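Local coordinates for protein CDP-glucose 4,6-dehydratase (Salmonella enterica subsp. enterica serovar Typhi, PDB 1WVG) that catalyses the NAD(+)-dependent conversion of CDP-D-glucose to CDP-4-dehydro-6-deoxy-D-glucose with loss of water, an early step toward CDP-3,6-dideoxy-D-mannose for lipopolysaccharide O-antigen synthesis, at residues A[9-14]-A[78-83]; A[15-20]-A[38-43]; A[84-89]-A[109-114]. All blocks are in the same frame, centred on the assembly; numbering follows the deposited sequence.

Contact 1: residues A[9-14]-A[78-83]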
loop_
_atom_site.group_PDB
_atom_site.type_symbol
_atom_site.label_atom_id
_atom_site.label_comp_id
_atom_site.label_asym_id
_atom_site.label_seq_id
_atom_site.Cartn_x
_atom_site.Cartn_y
_atom_site.Cartn_z
ATOM N N GLY A 9 -40.487 -20.822 -2.682
ATOM C CA GLY A 9 -41.408 -19.693 -2.864
ATOM C C GLY A 9 -40.772 -18.318 -3.105
ATOM O O GLY A 9 -41.479 -17.378 -3.518
ATOM N N LYS A 10 -39.453 -18.185 -2.852
ATOM C CA LYS A 10 -38.799 -16.909 -3.080
ATOM C C LYS A 10 -38.940 -16.431 -4.552
ATOM O O LYS A 10 -38.760 -17.244 -5.473
ATOM C CB LYS A 10 -37.339 -17.106 -2.675
ATOM C CG LYS A 10 -37.132 -17.320 -1.171
ATOM C CD LYS A 10 -37.373 -16.001 -0.422
ATOM C CE LYS A 10 -37.339 -16.021 1.109
ATOM N NZ LYS A 10 -37.528 -17.328 1.728
ATOM N N ARG A 11 -39.288 -15.140 -4.782
ATOM C CA ARG A 11 -39.376 -14.532 -6.129
ATOM C C ARG A 11 -37.960 -14.037 -6.440
ATOM O O ARG A 11 -37.486 -13.081 -5.828
ATOM C CB ARG A 11 -40.326 -13.346 -6.229
ATOM C CG ARG A 11 -41.809 -13.692 -6.032
ATOM C CD ARG A 11 -42.820 -12.558 -6.330
ATOM N NE ARG A 11 -42.602 -11.318 -5.568
ATOM C CZ ARG A 11 -42.486 -11.185 -4.231
ATOM N NH1 ARG A 11 -42.553 -12.217 -3.384
ATOM N NH2 ARG A 11 -42.263 -9.960 -3.732
ATOM N N VAL A 12 -37.255 -14.720 -7.337
ATOM C CA VAL A 12 -35.872 -14.396 -7.650
ATOM C C VAL A 12 -35.725 -13.952 -9.067
ATOM O O VAL A 12 -36.100 -14.693 -9.960
ATOM C CB VAL A 12 -34.970 -15.630 -7.471
ATOM C CG1 VAL A 12 -33.486 -15.294 -7.638
ATOM C CG2 VAL A 12 -35.225 -16.338 -6.150
ATOM N N PHE A 13 -35.187 -12.758 -9.239
ATOM C CA PHE A 13 -34.951 -12.200 -10.544
ATOM C C PHE A 13 -33.460 -12.353 -10.870
ATOM O O PHE A 13 -32.583 -11.929 -10.101
ATOM C CB PHE A 13 -35.399 -10.725 -10.525
ATOM C CG PHE A 13 -35.433 -10.043 -11.855
ATOM C CD1 PHE A 13 -36.633 -9.887 -12.543
ATOM C CD2 PHE A 13 -34.287 -9.473 -12.411
ATOM C CE1 PHE A 13 -36.652 -9.233 -13.775
ATOM C CE2 PHE A 13 -34.293 -8.809 -13.639
ATOM C CZ PHE A 13 -35.494 -8.684 -14.332
ATOM N N VAL A 14 -33.176 -12.978 -12.011
ATOM C CA VAL A 14 -31.817 -13.233 -12.445
ATOM C C VAL A 14 -31.545 -12.661 -13.833
ATOM O O VAL A 14 -32.165 -13.039 -14.843
ATOM C CB VAL A 14 -31.559 -14.751 -12.449
ATOM C CG1 VAL A 14 -30.145 -15.089 -12.942
ATOM C CG2 VAL A 14 -31.828 -15.393 -11.102
ATOM N N GLU A 78 -42.864 -5.483 -12.398
ATOM C CA GLU A 78 -43.998 -6.355 -12.533
ATOM C C GLU A 78 -43.907 -7.653 -11.776
ATOM O O GLU A 78 -44.949 -8.272 -11.530
ATOM C CB GLU A 78 -44.288 -6.644 -14.009
ATOM C CG GLU A 78 -44.311 -8.154 -14.286
ATOM C CD GLU A 78 -44.205 -8.508 -15.743
ATOM O OE1 GLU A 78 -43.409 -7.988 -16.521
ATOM O OE2 GLU A 78 -45.054 -9.454 -16.070
ATOM N N PHE A 79 -42.672 -8.068 -11.442
ATOM C CA PHE A 79 -42.426 -9.338 -10.744
ATOM C C PHE A 79 -42.263 -9.148 -9.247
ATOM O O PHE A 79 -42.536 -10.039 -8.423
ATOM C CB PHE A 79 -41.161 -9.999 -11.374
ATOM C CG PHE A 79 -40.746 -11.383 -10.896
ATOM C CD1 PHE A 79 -41.570 -12.491 -11.101
ATOM C CD2 PHE A 79 -39.496 -11.593 -10.309
ATOM C CE1 PHE A 79 -41.188 -13.769 -10.696
ATOM C CE2 PHE A 79 -39.101 -12.863 -9.888
ATOM C CZ PHE A 79 -39.945 -13.952 -10.092
ATOM N N LYS A 80 -41.767 -7.959 -8.903
ATOM C CA LYS A 80 -41.532 -7.650 -7.515
ATOM C C LYS A 80 -40.751 -8.757 -6.848
ATOM O O LYS A 80 -41.237 -9.373 -5.929
ATOM C CB LYS A 80 -42.798 -7.422 -6.708
ATOM C CG LYS A 80 -43.974 -6.885 -7.516
ATOM C CD LYS A 80 -45.321 -7.409 -7.009
ATOM C CE LYS A 80 -46.048 -8.340 -7.985
ATOM N NZ LYS A 80 -46.273 -9.721 -7.495
ATOM N N PRO A 81 -39.522 -9.008 -7.278
ATOM C CA PRO A 81 -38.721 -10.044 -6.629
ATOM C C PRO A 81 -38.268 -9.607 -5.234
ATOM O O PRO A 81 -38.319 -8.435 -4.838
ATOM C CB PRO A 81 -37.440 -10.103 -7.471
ATOM C CG PRO A 81 -37.262 -8.688 -8.034
ATOM C CD PRO A 81 -38.678 -8.107 -8.126
ATOM N N GLU A 82 -37.758 -10.545 -4.469
ATOM C CA GLU A 82 -37.242 -10.190 -3.161
ATOM C C GLU A 82 -35.716 -10.336 -3.213
ATOM O O GLU A 82 -34.979 -9.829 -2.374
ATOM C CB GLU A 82 -37.756 -11.168 -2.098
ATOM C CG GLU A 82 -39.276 -11.407 -2.227
ATOM C CD GLU A 82 -39.717 -12.850 -2.178
ATOM O OE1 GLU A 82 -39.477 -13.676 -3.029
ATOM O OE2 GLU A 82 -40.424 -13.125 -1.119
ATOM N N ILE A 83 -35.259 -11.076 -4.223
ATOM C CA ILE A 83 -33.861 -11.416 -4.439
ATOM C C ILE A 83 -33.451 -11.208 -5.881
ATOM O O ILE A 83 -34.256 -11.394 -6.781
ATOM C CB ILE A 83 -33.615 -12.852 -4.035
ATOM C CG1 ILE A 83 -33.905 -13.013 -2.541
ATOM C CG2 ILE A 83 -32.180 -13.241 -4.386
ATOM C CD1 ILE A 83 -33.592 -14.432 -2.018
#

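Contact 2: residues A[15-20]-A[38-43]. With APR (adenosine-5-diphosphoribose), chain C.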
loop_
_atom_site.group_PDB
_atom_site.type_symbol
_atom_site.label_atom_id
_atom_site.label_comp_id
_atom_site.label_asym_id
_atom_site.label_seq_id
_atom_site.Cartn_x
_atom_site.Cartn_y
_atom_site.Cartn_z
ATOM N N THR A 15 -30.596 -11.734 -13.902
ATOM C CA THR A 15 -30.257 -11.188 -15.196
ATOM C C THR A 15 -29.225 -12.140 -15.780
ATOM O O THR A 15 -28.520 -12.772 -15.001
ATOM C CB THR A 15 -29.748 -9.723 -15.154
ATOM O OG1 THR A 15 -28.411 -9.629 -14.670
ATOM C CG2 THR A 15 -30.704 -8.796 -14.393
ATOM N N GLY A 16 -29.146 -12.282 -17.111
ATOM C CA GLY A 16 -28.178 -13.207 -17.706
ATOM C C GLY A 16 -28.408 -14.681 -17.348
ATOM O O GLY A 16 -27.460 -15.489 -17.192
ATOM N N HIS A 17 -29.684 -15.082 -17.266
ATOM C CA HIS A 17 -30.055 -16.471 -16.909
ATOM C C HIS A 17 -29.854 -17.446 -18.058
ATOM O O HIS A 17 -29.809 -18.671 -17.870
ATOM C CB HIS A 17 -31.524 -16.534 -16.413
ATOM C CG HIS A 17 -32.443 -16.155 -17.524
ATOM N ND1 HIS A 17 -32.385 -14.898 -18.120
ATOM C CD2 HIS A 17 -33.395 -16.893 -18.182
ATOM C CE1 HIS A 17 -33.295 -14.884 -19.091
ATOM N NE2 HIS A 17 -33.924 -16.067 -19.154
ATOM N N THR A 18 -29.726 -16.876 -19.261
ATOM C CA THR A 18 -29.554 -17.708 -20.456
ATOM C C THR A 18 -28.150 -18.280 -20.670
ATOM O O THR A 18 -27.932 -19.147 -21.530
ATOM C CB THR A 18 -30.087 -16.966 -21.700
ATOM O OG1 THR A 18 -29.314 -15.792 -21.889
ATOM C CG2 THR A 18 -31.538 -16.548 -21.415
ATOM N N GLY A 19 -27.201 -17.787 -19.886
ATOM C CA GLY A 19 -25.839 -18.219 -19.996
ATOM C C GLY A 19 -25.517 -19.482 -19.225
ATOM O O GLY A 19 -26.378 -20.184 -18.667
ATOM N N PHE A 20 -24.202 -19.732 -19.229
ATOM C CA PHE A 20 -23.625 -20.891 -18.565
ATOM C C PHE A 20 -23.871 -20.843 -17.063
ATOM O O PHE A 20 -24.493 -21.735 -16.487
ATOM C CB PHE A 20 -22.135 -21.008 -18.956
ATOM C CG PHE A 20 -21.348 -22.063 -18.221
ATOM C CD1 PHE A 20 -21.697 -23.410 -18.295
ATOM C CD2 PHE A 20 -20.222 -21.698 -17.482
ATOM C CE1 PHE A 20 -20.958 -24.394 -17.641
ATOM C CE2 PHE A 20 -19.475 -22.660 -16.805
ATOM C CZ PHE A 20 -19.832 -24.004 -16.916
ATOM N N GLY A 38 -35.964 -14.693 -15.445
ATOM C CA GLY A 38 -34.684 -14.345 -16.014
ATOM C C GLY A 38 -34.847 -13.189 -16.979
ATOM O O GLY A 38 -35.926 -12.946 -17.509
ATOM N N TYR A 39 -33.766 -12.478 -17.232
ATOM C CA TYR A 39 -33.788 -11.366 -18.162
ATOM C C TYR A 39 -32.418 -11.336 -18.766
ATOM O O TYR A 39 -31.441 -11.106 -18.062
ATOM C CB TYR A 39 -34.138 -10.023 -17.466
ATOM C CG TYR A 39 -34.146 -8.762 -18.339
ATOM C CD1 TYR A 39 -35.315 -8.018 -18.528
ATOM C CD2 TYR A 39 -32.982 -8.251 -18.920
ATOM C CE1 TYR A 39 -35.332 -6.844 -19.291
ATOM C CE2 TYR A 39 -32.971 -7.058 -19.655
ATOM C CZ TYR A 39 -34.160 -6.357 -19.869
ATOM O OH TYR A 39 -34.169 -5.185 -20.606
ATOM N N ALA A 40 -32.370 -11.641 -20.060
ATOM C CA ALA A 40 -31.130 -11.702 -20.807
ATOM C C ALA A 40 -31.412 -11.680 -22.304
ATOM O O ALA A 40 -32.533 -11.509 -22.773
ATOM C CB ALA A 40 -30.469 -13.041 -20.471
ATOM N N LEU A 41 -30.376 -11.867 -23.078
ATOM C CA LEU A 41 -30.556 -11.913 -24.512
ATOM C C LEU A 41 -30.741 -13.375 -24.849
ATOM O O LEU A 41 -30.736 -14.209 -23.931
ATOM C CB LEU A 41 -29.359 -11.286 -25.250
ATOM C CG LEU A 41 -29.186 -9.840 -24.853
ATOM C CD1 LEU A 41 -27.803 -9.377 -25.234
ATOM C CD2 LEU A 41 -30.247 -8.989 -25.523
ATOM N N ASP A 42 -30.914 -13.706 -26.117
ATOM C CA ASP A 42 -31.061 -15.119 -26.414
ATOM C C ASP A 42 -29.748 -15.842 -26.088
ATOM O O ASP A 42 -28.674 -15.210 -26.136
ATOM C CB ASP A 42 -31.594 -15.404 -27.840
ATOM C CG ASP A 42 -33.102 -15.504 -27.931
ATOM O OD1 ASP A 42 -33.725 -16.507 -27.648
ATOM O OD2 ASP A 42 -33.684 -14.410 -28.361
ATOM N N ALA A 43 -29.842 -17.143 -25.746
ATOM C CA ALA A 43 -28.654 -17.919 -25.398
ATOM C C ALA A 43 -27.447 -17.504 -26.190
ATOM O O ALA A 43 -27.457 -17.358 -27.422
ATOM C CB ALA A 43 -28.782 -19.429 -25.235
HETATM N N1 APR C . -28.532 -7.723 -22.007
HETATM C C2 APR C . -28.964 -8.811 -21.325
HETATM N N3 APR C . -28.350 -9.936 -21.116
HETATM C C4 APR C . -27.112 -9.938 -21.654
HETATM C C5 APR C . -26.512 -8.932 -22.344
HETATM C C6 APR C . -27.284 -7.748 -22.548
HETATM N N6 APR C . -26.888 -6.622 -23.165
HETATM N N7 APR C . -25.225 -9.296 -22.720
HETATM C C8 APR C . -25.083 -10.529 -22.259
HETATM N N9 APR C . -26.196 -10.961 -21.606
HETATM C "C1'" APR C . -26.452 -12.244 -20.975
HETATM C "C2'" APR C . -26.419 -13.360 -21.983
HETATM O "O2'" APR C . -27.627 -13.359 -22.758
HETATM C "C3'" APR C . -26.316 -14.546 -21.022
HETATM O "O3'" APR C . -27.523 -14.948 -20.356
HETATM O "O4'" APR C . -25.393 -12.545 -20.124
HETATM C "C4'" APR C . -25.290 -13.967 -20.010
HETATM C "C5'" APR C . -23.854 -14.265 -20.327
HETATM O "O5'" APR C . -23.656 -15.686 -20.123
HETATM P PA APR C . -22.347 -16.462 -20.703
HETATM O O1A APR C . -21.790 -15.818 -21.965
HETATM O O2A APR C . -22.626 -17.981 -20.632
HETATM O O3A APR C . -21.288 -16.129 -19.586
HETATM P PB APR C . -21.177 -16.789 -18.103
HETATM O O1B APR C . -19.938 -17.651 -18.123
HETATM O O2B APR C . -22.496 -17.377 -17.637
HETATM O O5D APR C . -21.009 -15.460 -17.242
HETATM C C5D APR C . -22.040 -15.138 -16.294
HETATM O O4D APR C . -20.471 -14.354 -14.541
HETATM O O1D APR C . -18.162 -14.562 -14.860
HETATM C C1D APR C . -19.302 -13.656 -14.865
HETATM O O2D APR C . -18.851 -11.914 -16.528
HETATM C C2D APR C . -19.522 -13.163 -16.275
HETATM O O3D APR C . -21.164 -11.562 -15.625
HETATM C C3D APR C . -21.002 -12.824 -16.269
HETATM C C4D APR C . -21.549 -13.977 -15.460
#

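Contact 3: residues A[84-89]-A[109-114]. With APR (adenosine-5-diphosphoribose), chain C.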
loop_
_atom_site.group_PDB
_atom_site.type_symbol
_atom_site.label_atom_id
_atom_site.label_comp_id
_atom_site.label_asym_id
_atom_site.label_seq_id
_atom_site.Cartn_x
_atom_site.Cartn_y
_atom_site.Cartn_z
ATOM N N VAL A 84 -32.201 -10.791 -6.092
ATOM C CA VAL A 84 -31.717 -10.481 -7.409
ATOM C C VAL A 84 -30.310 -10.895 -7.607
ATOM O O VAL A 84 -29.483 -10.552 -6.780
ATOM C CB VAL A 84 -31.700 -8.972 -7.640
ATOM C CG1 VAL A 84 -30.911 -8.672 -8.900
ATOM C CG2 VAL A 84 -33.104 -8.421 -7.806
ATOM N N PHE A 85 -30.062 -11.559 -8.723
ATOM C CA PHE A 85 -28.721 -11.954 -9.082
ATOM C C PHE A 85 -28.406 -11.258 -10.388
ATOM O O PHE A 85 -29.054 -11.523 -11.386
ATOM C CB PHE A 85 -28.579 -13.465 -9.281
ATOM C CG PHE A 85 -28.688 -14.230 -7.978
ATOM C CD1 PHE A 85 -29.908 -14.767 -7.560
ATOM C CD2 PHE A 85 -27.565 -14.429 -7.170
ATOM C CE1 PHE A 85 -29.986 -15.480 -6.364
ATOM C CE2 PHE A 85 -27.634 -15.122 -5.959
ATOM C CZ PHE A 85 -28.857 -15.664 -5.564
ATOM N N HIS A 86 -27.456 -10.344 -10.396
ATOM C CA HIS A 86 -27.128 -9.660 -11.626
ATOM C C HIS A 86 -25.935 -10.310 -12.308
ATOM O O HIS A 86 -24.821 -10.068 -11.880
ATOM C CB HIS A 86 -26.744 -8.202 -11.305
ATOM C CG HIS A 86 -26.293 -7.416 -12.500
ATOM N ND1 HIS A 86 -27.025 -7.411 -13.692
ATOM C CD2 HIS A 86 -25.189 -6.628 -12.678
ATOM C CE1 HIS A 86 -26.377 -6.613 -14.544
ATOM N NE2 HIS A 86 -25.264 -6.137 -13.967
ATOM N N MET A 87 -26.166 -11.136 -13.357
ATOM C CA MET A 87 -25.117 -11.852 -14.093
ATOM C C MET A 87 -25.023 -11.575 -15.588
ATOM O O MET A 87 -24.201 -12.189 -16.262
ATOM C CB MET A 87 -25.273 -13.364 -13.971
ATOM C CG MET A 87 -25.176 -13.826 -12.531
ATOM S SD MET A 87 -24.983 -15.628 -12.370
ATOM C CE MET A 87 -26.719 -16.087 -12.165
ATOM N N ALA A 88 -25.857 -10.695 -16.125
ATOM C CA ALA A 88 -25.782 -10.452 -17.551
ATOM C C ALA A 88 -24.515 -9.697 -17.878
ATOM O O ALA A 88 -24.226 -8.705 -17.215
ATOM C CB ALA A 88 -26.987 -9.649 -18.019
ATOM N N ALA A 89 -23.760 -10.143 -18.871
ATOM C CA ALA A 89 -22.536 -9.462 -19.253
ATOM C C ALA A 89 -21.973 -10.077 -20.539
ATOM O O ALA A 89 -22.345 -11.203 -20.910
ATOM C CB ALA A 89 -21.484 -9.660 -18.161
ATOM N N MET A 109 -23.020 0.135 -17.739
ATOM C CA MET A 109 -24.361 0.722 -17.710
ATOM C C MET A 109 -25.405 -0.308 -17.384
ATOM O O MET A 109 -26.424 -0.004 -16.761
ATOM C CB MET A 109 -24.696 1.436 -19.015
ATOM C CG MET A 109 -23.788 2.614 -19.339
ATOM S SD MET A 109 -23.573 3.790 -17.981
ATOM C CE MET A 109 -25.274 4.320 -17.658
ATOM N N GLY A 110 -25.136 -1.554 -17.782
ATOM C CA GLY A 110 -26.063 -2.612 -17.433
ATOM C C GLY A 110 -26.135 -2.721 -15.895
ATOM O O GLY A 110 -27.201 -2.916 -15.311
ATOM N N THR A 111 -24.986 -2.591 -15.199
ATOM C CA THR A 111 -24.971 -2.666 -13.725
ATOM C C THR A 111 -25.678 -1.470 -13.120
ATOM O O THR A 111 -26.470 -1.577 -12.184
ATOM C CB THR A 111 -23.523 -2.728 -13.235
ATOM O OG1 THR A 111 -23.004 -3.931 -13.766
ATOM C CG2 THR A 111 -23.485 -2.784 -11.704
ATOM N N VAL A 112 -25.379 -0.305 -13.698
ATOM C CA VAL A 112 -26.018 0.909 -13.250
ATOM C C VAL A 112 -27.534 0.789 -13.372
ATOM O O VAL A 112 -28.287 1.187 -12.453
ATOM C CB VAL A 112 -25.575 2.076 -14.103
ATOM C CG1 VAL A 112 -26.312 3.391 -13.679
ATOM C CG2 VAL A 112 -24.043 2.183 -14.012
ATOM N N HIS A 113 -27.953 0.273 -14.542
ATOM C CA HIS A 113 -29.378 0.134 -14.785
ATOM C C HIS A 113 -29.997 -0.778 -13.770
ATOM O O HIS A 113 -31.042 -0.521 -13.163
ATOM C CB HIS A 113 -29.686 -0.432 -16.180
ATOM C CG HIS A 113 -29.347 0.578 -17.198
ATOM N ND1 HIS A 113 -29.278 0.256 -18.548
ATOM C CD2 HIS A 113 -29.030 1.893 -17.041
ATOM C CE1 HIS A 113 -28.941 1.379 -19.200
ATOM N NE2 HIS A 113 -28.792 2.384 -18.318
ATOM N N LEU A 114 -29.353 -1.896 -13.611
ATOM C CA LEU A 114 -29.890 -2.860 -12.682
ATOM C C LEU A 114 -30.001 -2.265 -11.299
ATOM O O LEU A 114 -31.043 -2.401 -10.674
ATOM C CB LEU A 114 -29.065 -4.154 -12.734
ATOM C CG LEU A 114 -29.673 -5.369 -12.029
ATOM C CD1 LEU A 114 -29.225 -5.403 -10.564
ATOM C CD2 LEU A 114 -31.186 -5.442 -12.155
HETATM N N1 APR C . -28.532 -7.723 -22.007
HETATM C C2 APR C . -28.964 -8.811 -21.325
HETATM N N3 APR C . -28.350 -9.936 -21.116
HETATM C C4 APR C . -27.112 -9.938 -21.654
HETATM C C5 APR C . -26.512 -8.932 -22.344
HETATM C C6 APR C . -27.284 -7.748 -22.548
HETATM N N6 APR C . -26.888 -6.622 -23.165
HETATM N N7 APR C . -25.225 -9.296 -22.720
HETATM C C8 APR C . -25.083 -10.529 -22.259
HETATM N N9 APR C . -26.196 -10.961 -21.606
HETATM C "C1'" APR C . -26.452 -12.244 -20.975
HETATM C "C2'" APR C . -26.419 -13.360 -21.983
HETATM O "O2'" APR C . -27.627 -13.359 -22.758
HETATM C "C3'" APR C . -26.316 -14.546 -21.022
HETATM O "O3'" APR C . -27.523 -14.948 -20.356
HETATM O "O4'" APR C . -25.393 -12.545 -20.124
HETATM C "C4'" APR C . -25.290 -13.967 -20.010
HETATM C "C5'" APR C . -23.854 -14.265 -20.327
HETATM O "O5'" APR C . -23.656 -15.686 -20.123
HETATM P PA APR C . -22.347 -16.462 -20.703
HETATM O O1A APR C . -21.790 -15.818 -21.965
HETATM O O2A APR C . -22.626 -17.981 -20.632
HETATM O O3A APR C . -21.288 -16.129 -19.586
HETATM P PB APR C . -21.177 -16.789 -18.103
HETATM O O1B APR C . -19.938 -17.651 -18.123
HETATM O O2B APR C . -22.496 -17.377 -17.637
HETATM O O5D APR C . -21.009 -15.460 -17.242
HETATM C C5D APR C . -22.040 -15.138 -16.294
HETATM O O4D APR C . -20.471 -14.354 -14.541
HETATM O O1D APR C . -18.162 -14.562 -14.860
HETATM C C1D APR C . -19.302 -13.656 -14.865
HETATM O O2D APR C . -18.851 -11.914 -16.528
HETATM C C2D APR C . -19.522 -13.163 -16.275
HETATM O O3D APR C . -21.164 -11.562 -15.625
HETATM C C3D APR C . -21.002 -12.824 -16.269
HETATM C C4D APR C . -21.549 -13.977 -15.460
#

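Contact 1: residues A[9-14]-A[78-83]
Two consecutive amides converge on the carbonyl oxygen of Arg-11. Glu-82 N donates to Arg-11 O at 2.9 Å with an N-H...O angle of 164°, approaching in the carbonyl plane, while the bond from Ile-83 N to the same oxygen is weak. Farther along, Phe-13 N reaches Ile-83 O at 3.0 Å and is almost straight (171°). With Val-12 paired to Ile-83 in parallel, this is where strand 83-86 joins strand 11-15 of the Rossmann sheet, just after the chain leaves helix 69-79 through Lys-80, which has positive phi. Val-12 CG1 and Ile-83 CG2 meet at 4.1 Å on one face of the sheet. Phe-13 points to the other: its CB lies 3.7 Å from Pro-81 CG, and its CD1 is 4.0 Å from Phe-79 CD2, which sits at the edge of the Phe-13 ring. Leu-72 and Ile-76 of helix 69-79 also pack on Phe-13. On the partly exposed side, the Arg-11 guanidinium has Glu-82 CG over one face. Arg-11 NH1 makes a salt bridge to Glu-82 OE2 at 3.2 Å, but this carboxylate is modelled too close to Arg-11 N, so its exact placement is doubtful. Arg-11 NE gives a weak bond to Phe-79 O.

Contact 2: residues A[15-20]-A[38-43]
Gly-16 and Tyr-39 join the loop after the first strand of the Rossmann fold to the second strand, and the bound ADP-ribose (APR) lies across the junction. The loop is the glycine-rich turn of this fold: Gly-16 to Gly-19 form a type I beta turn, and Gly-19 is the N-cap of helix 20-31.

Among the backbone bonds, Gly-16 N donates to Tyr-39 O at 2.7 Å, its nitrogen tilted 34° from the carbonyl plane. The parallel bridge between Thr-15 and Tyr-39 adds a CA-H...O contact to the same oxygen.

Packing is centred on His-17. Its CG stands between the backbone N and the carbonyl carbon (chi1 64°), which lays the ring over Gly-38, whose CA lies over one face, modelled tighter than is plausible. Thr-18 CG2 lies over the opposite face, and His-17 NE2 is hydrogen-bonded to Ser-61. Gly-16 CA also meets Ala-40 CB, at 3.6 Å. The Leu-41 side chain lies against the adenine, its CG 3.6 Å from APR C6.

Bonds to the ligand take in both segments. Leu-41 N donates to APR O2' at 3.1 Å, and Phe-20 N, in the first turn of the helix, reaches APR O2A at 2.7 Å and is nearly linear (176°), a geometry suited to steadying a phosphate charge at a helix start. Gly-19, without a side chain, lets APR O5' lie close to its backbone. Thr-18 OG1 is hydrogen-bonded to APR O3' at 2.5 Å and lies 2.9 Å from Leu-41 O.

Contact 3: residues A[84-89]-A[109-114]
His-86 and Leu-114 bury the most surface here, followed by Val-84 and Thr-111. The His-86 ring leaves the end of strand 84-86 with CG anti to the backbone N, which carries it across to helix 109-114. The segment axes run nearly antiparallel, at 166°, and approach to 10.5 Å, as expected where a helix packs on the sheet of a Rossmann fold.

Leu-114 lies against the flat side of the imidazole. Its CB is 4.1 Å from the ring centroid and close to the ring normal, a CH-pi contact displaced toward the rim, while Leu-114 CG comes to 3.7 Å from His-86 ND1. The two side chains run alongside each other, pointing opposite ways. Beyond the ring, Leu-114 CD1 reaches back along the strand to Val-84 CG1 at 4.0 Å, an apolar touch that extends the same packing.

Thr-111 meets the ring at its edge. His-86 NE2 donates to Thr-111 OG1 at 3.2 Å with an N-H...O angle of 139°, the oxygen only 12° out of the ring plane. Thr-111 OG1 is itself hydrogen-bonded to Asn-107 O, one helical turn back, and His-86 ND1 to Thr-15 on the neighbouring strand. Past the strand end, Ala-89 N donates to APR O4' at 3.2 Å.

Both ring nitrogens of this buried histidine thus have hydrogen-bond partners, Thr-111 OG1 near the ring plane, while a leucine covers one face. That combination would fix the ring's rotation, and with NE2 acting as donor it is consistent with a neutral imidazole whose ND1 accepts from Thr-15.

How the contacts relate
All three contacts involve the parallel Rossmann sheet. Contact 1 uses strand 11-15 and contact 2 its last residue and the glycine-rich loop that follows, flanked by strand 83-86 in the first and strand 35-40 in the second, whereas contact 3 sets the later part of strand 83-86 against a helix. Contact 1 is partly buried and keeps a salt bridge on its partly exposed side; contacts 2 and 3 are buried, and both touch APR. Backbone bonds dominate contact 1, ligand bonds and glycine packing contact 2, and side-chain packing with one imidazole bond contact 3. Phe-13 O to Phe-85 N and Val-14 O to Tyr-39 N, both probable hydrogen bonds, tie contact 1 to the other two.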